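Local coordinates for hypothetical protein TT1380 (Thermus thermophilus, PDB 1IUJ), which is of unproven function but belongs to the antibiotic biosynthesis monooxygenase family, may act as a monooxygenase, and binds zinc ions in the crystal, at residues W56-E59 / E60-R63; R63-T66 / E67-A70. All coordinates share one frame; numbering follows the deposited sequence.

Interaction 1: W56-E59 / E60-R63; sequences WESE and EAFR. With ZN (zinc ion), chain F.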
loop_
_atom_site.group_PDB
_atom_site.type_symbol
_atom_site.label_atom_id
_atom_site.label_comp_id
_atom_site.label_asym_id
_atom_site.label_seq_id
_atom_site.Cartn_x
_atom_site.Cartn_y
_atom_site.Cartn_z
ATOM N N TRP B 56 3.075 2.277 -10.966
ATOM C CA TRP B 56 3.203 2.867 -12.317
ATOM C C TRP B 56 4.555 3.548 -12.485
ATOM O O TRP B 56 5.130 4.059 -11.525
ATOM C CB TRP B 56 2.112 3.951 -12.460
ATOM C CG TRP B 56 0.690 3.394 -12.530
ATOM C CD1 TRP B 56 -0.257 3.378 -11.541
ATOM C CD2 TRP B 56 0.064 2.854 -13.692
ATOM N NE1 TRP B 56 -1.419 2.801 -12.005
ATOM C CE2 TRP B 56 -1.253 2.489 -13.333
ATOM C CE3 TRP B 56 0.487 2.636 -15.012
ATOM C CZ2 TRP B 56 -2.141 1.894 -14.243
ATOM C CZ3 TRP B 56 -0.400 2.044 -15.914
ATOM C CH2 TRP B 56 -1.691 1.699 -15.527
ATOM N N GLU B 57 5.064 3.605 -13.725
ATOM C CA GLU B 57 6.313 4.329 -13.983
ATOM C C GLU B 57 6.217 5.819 -13.643
ATOM O O GLU B 57 7.211 6.441 -13.247
ATOM C CB GLU B 57 6.677 4.171 -15.472
ATOM C CG GLU B 57 8.030 4.677 -15.885
ATOM C CD GLU B 57 9.023 3.542 -15.908
ATOM O OE1 GLU B 57 9.544 3.218 -14.819
ATOM O OE2 GLU B 57 9.251 2.952 -17.005
ATOM N N SER B 58 5.011 6.383 -13.795
ATOM C CA SER B 58 4.763 7.796 -13.551
ATOM C C SER B 58 3.305 8.074 -13.341
ATOM O O SER B 58 2.461 7.281 -13.729
ATOM C CB SER B 58 5.246 8.648 -14.729
ATOM O OG SER B 58 4.432 8.443 -15.892
ATOM N N GLU B 59 3.007 9.242 -12.773
ATOM C CA GLU B 59 1.635 9.699 -12.687
ATOM C C GLU B 59 0.971 9.813 -14.082
ATOM O O GLU B 59 -0.201 9.475 -14.240
ATOM C CB GLU B 59 1.582 11.008 -11.899
ATOM C CG GLU B 59 0.173 11.561 -11.736
ATOM C CD GLU B 59 0.126 12.822 -10.892
ATOM O OE1 GLU B 59 1.161 13.295 -10.363
ATOM O OE2 GLU B 59 -0.971 13.356 -10.802
ATOM N N GLU B 60 1.733 10.289 -15.063
ATOM C CA GLU B 60 1.219 10.428 -16.423
ATOM C C GLU B 60 0.744 9.077 -16.970
ATOM O O GLU B 60 -0.282 8.999 -17.637
ATOM C CB GLU B 60 2.270 11.091 -17.314
ATOM C CG GLU B 60 1.795 11.394 -18.750
ATOM C CD GLU B 60 0.615 12.354 -18.816
ATOM O OE1 GLU B 60 0.307 13.041 -17.827
ATOM O OE2 GLU B 60 -0.018 12.464 -19.896
ATOM N N ALA B 61 1.521 8.025 -16.719
ATOM C CA ALA B 61 1.113 6.686 -17.148
ATOM C C ALA B 61 -0.228 6.272 -16.522
ATOM O O ALA B 61 -1.097 5.727 -17.214
ATOM C CB ALA B 61 2.223 5.664 -16.854
ATOM N N PHE B 62 -0.399 6.534 -15.217
ATOM C CA PHE B 62 -1.685 6.401 -14.584
ATOM C C PHE B 62 -2.783 7.223 -15.263
ATOM O O PHE B 62 -3.869 6.686 -15.550
ATOM C CB PHE B 62 -1.556 6.755 -13.101
ATOM C CG PHE B 62 -2.850 6.932 -12.433
ATOM C CD1 PHE B 62 -3.338 8.225 -12.167
ATOM C CD2 PHE B 62 -3.591 5.814 -12.050
ATOM C CE1 PHE B 62 -4.527 8.420 -11.552
ATOM C CE2 PHE B 62 -4.805 5.984 -11.420
ATOM C CZ PHE B 62 -5.276 7.326 -11.140
ATOM N N ARG B 63 -2.522 8.497 -15.553
ATOM C CA ARG B 63 -3.566 9.322 -16.180
ATOM C C ARG B 63 -3.986 8.753 -17.542
ATOM O O ARG B 63 -5.153 8.684 -17.836
ATOM C CB ARG B 63 -3.143 10.762 -16.376
ATOM C CG ARG B 63 -2.695 11.492 -15.071
ATOM C CD ARG B 63 -1.403 12.386 -15.251
ATOM N NE ARG B 63 -1.259 13.569 -14.370
ATOM C CZ ARG B 63 -0.142 14.274 -14.170
ATOM N NH1 ARG B 63 1.010 13.958 -14.751
ATOM N NH2 ARG B 63 -0.163 15.321 -13.335
HETATM ZN ZN ZN F . -0.995 14.393 -18.166
#

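Interaction 2: R63-T66 / E67-A70; sequences RAWT and ESPA. With ZN (zinc ion), chain D.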
loop_
_atom_site.group_PDB
_atom_site.type_symbol
_atom_site.label_atom_id
_atom_site.label_comp_id
_atom_site.label_asym_id
_atom_site.label_seq_id
_atom_site.Cartn_x
_atom_site.Cartn_y
_atom_site.Cartn_z
ATOM N N ARG B 63 -2.522 8.497 -15.553
ATOM C CA ARG B 63 -3.566 9.322 -16.180
ATOM C C ARG B 63 -3.986 8.753 -17.542
ATOM O O ARG B 63 -5.153 8.684 -17.836
ATOM C CB ARG B 63 -3.143 10.762 -16.376
ATOM C CG ARG B 63 -2.695 11.492 -15.071
ATOM C CD ARG B 63 -1.403 12.386 -15.251
ATOM N NE ARG B 63 -1.259 13.569 -14.370
ATOM C CZ ARG B 63 -0.142 14.274 -14.170
ATOM N NH1 ARG B 63 1.010 13.958 -14.751
ATOM N NH2 ARG B 63 -0.163 15.321 -13.335
ATOM N N ALA B 64 -3.031 8.317 -18.346
ATOM C CA ALA B 64 -3.363 7.732 -19.651
ATOM C C ALA B 64 -4.248 6.494 -19.478
ATOM O O ALA B 64 -5.245 6.269 -20.189
ATOM C CB ALA B 64 -2.098 7.404 -20.386
ATOM N N TRP B 65 -3.903 5.689 -18.486
ATOM C CA TRP B 65 -4.698 4.541 -18.178
ATOM C C TRP B 65 -6.145 4.886 -17.816
ATOM O O TRP B 65 -7.072 4.257 -18.297
ATOM C CB TRP B 65 -4.062 3.770 -17.033
ATOM C CG TRP B 65 -4.858 2.577 -16.816
ATOM C CD1 TRP B 65 -5.231 1.657 -17.780
ATOM C CD2 TRP B 65 -5.484 2.171 -15.619
ATOM N NE1 TRP B 65 -6.034 0.699 -17.228
ATOM C CE2 TRP B 65 -6.199 0.982 -15.896
ATOM C CE3 TRP B 65 -5.503 2.671 -14.325
ATOM C CZ2 TRP B 65 -6.918 0.289 -14.918
ATOM C CZ3 TRP B 65 -6.212 1.986 -13.353
ATOM C CH2 TRP B 65 -6.917 0.809 -13.653
ATOM N N THR B 66 -6.361 5.880 -16.958
ATOM C CA THR B 66 -7.732 6.258 -16.586
ATOM C C THR B 66 -8.584 6.686 -17.771
ATOM O O THR B 66 -9.793 6.607 -17.703
ATOM C CB THR B 66 -7.813 7.361 -15.500
ATOM O OG1 THR B 66 -7.257 8.596 -16.016
ATOM C CG2 THR B 66 -6.982 7.002 -14.246
ATOM N N GLU B 67 -7.943 7.129 -18.853
ATOM C CA GLU B 67 -8.660 7.567 -20.029
ATOM C C GLU B 67 -8.822 6.485 -21.097
ATOM O O GLU B 67 -9.385 6.775 -22.150
ATOM C CB GLU B 67 -7.986 8.812 -20.596
ATOM C CG GLU B 67 -8.173 9.998 -19.633
ATOM C CD GLU B 67 -7.356 11.223 -19.991
ATOM O OE1 GLU B 67 -6.645 11.254 -21.000
ATOM O OE2 GLU B 67 -7.388 12.153 -19.158
ATOM N N SER B 68 -8.400 5.260 -20.790
ATOM C CA SER B 68 -8.344 4.173 -21.777
ATOM C C SER B 68 -9.596 3.313 -21.836
ATOM O O SER B 68 -10.312 3.153 -20.865
ATOM C CB SER B 68 -7.124 3.289 -21.475
ATOM O OG SER B 68 -7.330 2.437 -20.363
ATOM N N PRO B 69 -9.850 2.707 -22.989
ATOM C CA PRO B 69 -10.933 1.741 -23.090
ATOM C C PRO B 69 -10.725 0.535 -22.178
ATOM O O PRO B 69 -11.728 0.059 -21.677
ATOM C CB PRO B 69 -10.930 1.357 -24.588
ATOM C CG PRO B 69 -9.601 1.728 -25.070
ATOM C CD PRO B 69 -9.151 2.905 -24.276
ATOM N N ALA B 70 -9.479 0.095 -21.941
ATOM C CA ALA B 70 -9.189 -0.980 -20.976
ATOM C C ALA B 70 -9.703 -0.627 -19.570
ATOM O O ALA B 70 -10.292 -1.464 -18.870
ATOM C CB ALA B 70 -7.686 -1.259 -20.941
HETATM ZN ZN ZN D . -6.056 12.961 -21.729
HETATM O O HOH W 1 -11.538 5.351 -19.392
#

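Interaction 1: W56-E59 / E60-R63
The indole of W56, the last residue of strand 50-56, lies beneath the first turn of helix 59-66 and is covered on one face by A61 and F62. This is the tight half of the contact. CB of F62 stands almost straight above the five-membered ring, 4.0 Å from its centroid, in a CH-pi contact, and CB of A61 packs against CE3 of W56. With CG anti to the backbone N (chi1 168°), the F62 ring passes the indole and turns its edge to that face in an offset edge-to-face pair, planes at 67°. F2 of strand 2-8 meets both rings, seating the helix on the sheet of a fold consistent with the dimeric alpha/beta-barrel family.

Between strand and helix S58 is the N-cap: its OG accepts from A61 N at 3.1 Å. Of the two i to i+4 bonds, R63 N to E59 O is short at 2.8 Å; the earlier F62 N to S58 O is weak.

The other half is looser and polar. E59 reaches out fully extended, its carboxylate stacked over one face of the R63 guanidinium with the planes 24° apart. OE2 of E59 is 3.3 Å from NH2 of R63 but well out of the guanidinium plane, so charge alone joins them; OE1 pairs with K44 of the second subunit. NH1 of R63 forms a salt bridge, with only a weak, bent hydrogen bond, to E60 OE1, which binds zinc at 1.9 Å. Sharing that oxygen between metal and arginine probably favours a charged E60 carboxylate, with R63 balancing two acidic neighbours.

Interaction 2: R63-T66 / E67-A70
S68 folds back on W65 where helix 59-66 runs out, and hydrogen bonds do most of the work. The carbonyl oxygen of W65 takes two of them from this one residue: S68 OG comes in on a lone pair, in the carbonyl plane, at 2.8 Å, while S68 N approaches from above that plane at 3.0 Å. E67 N is held less directly, donating to A64 O at 3.1 Å with a bent angle of 135° and only weakly to R63 O. That R63 oxygen has a firmer donor in T66 OG1, 2.8 Å away; a chi1 of 65° swings the hydroxyl back over the preceding turn. A water bridges T66 O and S68 O.

These bonds make a tight turn between two helices: E67 is the first residue to leave helical geometry, and S68 is already the N-cap of helix 69-74, its OG also accepting from F71 N.

Van der Waals contact is slight, chiefly CD1 of W65 against S68 OG at 3.4 Å; the indole also meets the rings of F71 and W56. W65 NE1 is buried without a polar partner.

As for metal binding, E67 extends its chain at the exposed turn and ligates zinc through OE1 at 1.9 Å.

Overall arrangement
From the N terminus, strand 2-8 comes first and supplies F2, the platform for interaction 1. Much later the chain leaves strand 50-56 at W56, and interaction 1 closes the short turn into helix 59-66. Interaction 2 closes the next one, from that helix into helix 69-74. The two follow in sequence without crossing or nesting, their centres about 10 Å apart, and share R63, whose N-H and side chain serve the first and whose carbonyl serves the second. They also touch through W56 CZ2 and W65 CE3, 3.5 Å apart. Together they tie the antiparallel sheet to two successive helices, with a zinc-binding glutamate near each end of helix 59-66.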